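PDB 3N4F: mandelate racemase/muconate lactonizing protein, which probably catalyses a magnesium-dependent abstraction of a proton alpha to a substrate carboxylate, as in other enolase-superfamily enzymes, though its own substrate is not established. Local coordinates for residues Lys21-Arg26 and Ser42-Ile47. Numbering follows the deposited sequence.
Sequences KLTGER and SCTVDI
Leu22 and Gly24 form hydrogen-bonded antiparallel pairs with Val45 and Cys43, each through two backbone bonds, with Thr23 opposite Thr44 in the non-hydrogen-bonded pair between them and Lys21-Asp46 and Glu25-Ser42 the non-hydrogen-bonded pairs beyond. The shortest of the four bonds runs from Cys43 N to Gly24 O at 2.7 Å. On the more exposed face, Lys21 and Asp46 run side by side in the same direction. With CG anti to the backbone N (chi1 -173°) and later bends at chi3 and chi4, the lysine chain brings its ammonium round to the syn side of Asp46 OD1, 21° out of the carboxylate plane, and Lys21 NZ meets that oxygen at 2.7 Å in a salt bridge. The methylenes lie close as well, Lys21 CG being 3.3 Å from Asp46 OD1. An alanine in place of Asp46 would probably leave the Lys21 ammonium without this carboxylate mate and its bent chain freer to turn. Next along this face, Thr23 CG2 meets Thr44 CG2 at 3.9 Å. The two strands make up a beta hairpin in the antiparallel sheet of the N-terminal capping domain, which in enolase-superfamily enzymes packs against the TIM barrel. The opposite face is buried: Leu22 presents both methyls to the end of Ile47 in one of its two modelled conformers, Leu22 CD1 lying 3.7 Å from Ile47 CD1, and Phe369 touches both side chains. Farther along, the Cys43 side chain touches Ile340 and Ile342 of strand 340-342, which pairs with strand 14-30 in the same sheet. Cys43 SG lies over the centre of one face of the Arg26 guanidinium, 4.0 Å from Arg26 CZ, and also approaches Arg26 N at 3.6 Å. The rotation of that flat group is fixed by a salt bridge from NE to Asp338 and a hydrogen bond from NH1 to the carbonyl of Gly40.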
loop_
_atom_site.group_PDB
_atom_site.type_symbol
_atom_site.label_atom_id
_atom_site.label_comp_id
_atom_site.label_asym_id
_atom_site.label_seq_id
_atom_site.Cartn_x
_atom_site.Cartn_y
_atom_site.Cartn_z
ATOM N N LYS A 21 -5.135 -1.201 19.520
ATOM C CA LYS A 21 -5.253 -0.197 18.471
ATOM C C LYS A 21 -4.267 0.910 18.805
ATOM O O LYS A 21 -4.334 1.493 19.890
ATOM C CB LYS A 21 -6.679 0.358 18.402
ATOM C CG LYS A 21 -6.936 1.287 17.217
ATOM C CD LYS A 21 -8.338 1.912 17.232
ATOM C CE LYS A 21 -9.462 0.887 17.372
ATOM N NZ LYS A 21 -9.350 -0.251 16.413
ATOM N N LEU A 22 -3.349 1.174 17.881
ATOM C CA LEU A 22 -2.405 2.284 17.998
ATOM C C LEU A 22 -2.987 3.502 17.259
ATOM O O LEU A 22 -3.706 3.350 16.276
ATOM C CB LEU A 22 -1.041 1.885 17.418
ATOM C CG LEU A 22 0.039 1.434 18.404
ATOM C CD1 LEU A 22 -0.517 0.424 19.380
ATOM C CD2 LEU A 22 1.288 0.886 17.687
ATOM N N THR A 23 -2.705 4.701 17.745
ATOM C CA THR A 23 -3.307 5.915 17.155
ATOM C C THR A 23 -2.237 6.931 16.783
ATOM O O THR A 23 -1.162 6.966 17.383
ATOM C CB THR A 23 -4.309 6.610 18.129
ATOM O OG1 THR A 23 -3.639 6.939 19.354
ATOM C CG2 THR A 23 -5.502 5.744 18.404
ATOM N N GLY A 24 -2.543 7.755 15.789
ATOM C CA GLY A 24 -1.676 8.842 15.398
ATOM C C GLY A 24 -2.304 9.748 14.352
ATOM O O GLY A 24 -3.540 9.854 14.245
ATOM N N GLU A 25 -1.440 10.379 13.568
ATOM C CA GLU A 25 -1.836 11.459 12.674
ATOM C C GLU A 25 -0.959 11.540 11.435
ATOM O O GLU A 25 0.265 11.335 11.496
ATOM C CB GLU A 25 -1.767 12.808 13.407
ATOM C CG GLU A 25 -2.913 13.051 14.382
ATOM C CD GLU A 25 -2.835 14.406 15.070
ATOM O OE1 GLU A 25 -1.983 15.241 14.673
ATOM O OE2 GLU A 25 -3.635 14.635 16.010
ATOM N N ARG A 26 -1.617 11.812 10.315
ATOM C CA ARG A 26 -0.977 12.285 9.101
ATOM C C ARG A 26 -0.294 13.624 9.330
ATOM O O ARG A 26 -0.734 14.425 10.163
ATOM C CB ARG A 26 -2.043 12.528 8.032
ATOM C CG ARG A 26 -2.072 11.525 6.992
ATOM C CD ARG A 26 -3.303 11.719 6.122
ATOM N NE ARG A 26 -3.748 10.396 5.773
ATOM C CZ ARG A 26 -4.914 9.873 6.097
ATOM N NH1 ARG A 26 -5.829 10.584 6.763
ATOM N NH2 ARG A 26 -5.152 8.616 5.758
ATOM N N SER A 42 -6.548 12.153 11.432
ATOM C CA SER A 42 -6.436 11.052 12.402
ATOM C C SER A 42 -6.178 9.705 11.734
ATOM O O SER A 42 -6.804 9.378 10.725
ATOM C CB SER A 42 -7.692 10.973 13.286
ATOM O OG SER A 42 -7.657 9.810 14.097
ATOM N N CYS A 43 -5.256 8.931 12.307
ATOM C CA CYS A 43 -4.895 7.607 11.776
ATOM C C CYS A 43 -4.854 6.563 12.889
ATOM O O CYS A 43 -4.476 6.874 14.026
ATOM C CB CYS A 43 -3.527 7.646 11.072
ATOM S SG CYS A 43 -3.405 8.725 9.614
ATOM N N THR A 44 -5.247 5.331 12.561
ATOM C CA THR A 44 -5.098 4.214 13.496
ATOM C C THR A 44 -4.499 2.992 12.801
ATOM O O THR A 44 -4.519 2.885 11.563
ATOM C CB THR A 44 -6.428 3.835 14.191
ATOM O OG1 THR A 44 -7.354 3.370 13.216
ATOM C CG2 THR A 44 -7.037 5.023 14.938
ATOM N N VAL A 45 -3.921 2.098 13.601
ATOM C CA VAL A 45 -3.439 0.813 13.115
ATOM C C VAL A 45 -3.751 -0.256 14.173
ATOM O O VAL A 45 -3.289 -0.143 15.309
ATOM C CB VAL A 45 -1.900 0.821 12.816
ATOM C CG1 VAL A 45 -1.439 -0.570 12.444
ATOM C CG2 VAL A 45 -1.534 1.831 11.688
ATOM N N ASP A 46 -4.536 -1.274 13.801
ATOM C CA ASP A 46 -4.771 -2.418 14.693
ATOM C C ASP A 46 -3.554 -3.327 14.616
ATOM O O ASP A 46 -3.122 -3.692 13.523
ATOM C CB ASP A 46 -6.051 -3.174 14.315
ATOM C CG ASP A 46 -7.307 -2.329 14.509
ATOM O OD1 ASP A 46 -7.219 -1.266 15.151
ATOM O OD2 ASP A 46 -8.387 -2.736 14.042
ATOM N N ILE A 47 -2.988 -3.640 15.779
ATOM C CA ILE A 47 -1.793 -4.475 15.827
ATOM C C ILE A 47 -2.032 -5.667 16.729
ATOM O O ILE A 47 -2.820 -5.606 17.682
ATOM C CB ILE A 47 -0.518 -3.711 16.285
ATOM C CG1 ILE A 47 -0.596 -3.284 17.751
ATOM C CG2 ILE A 47 -0.245 -2.506 15.394
ATOM C CD1 ILE A 47 0.751 -2.842 18.298
#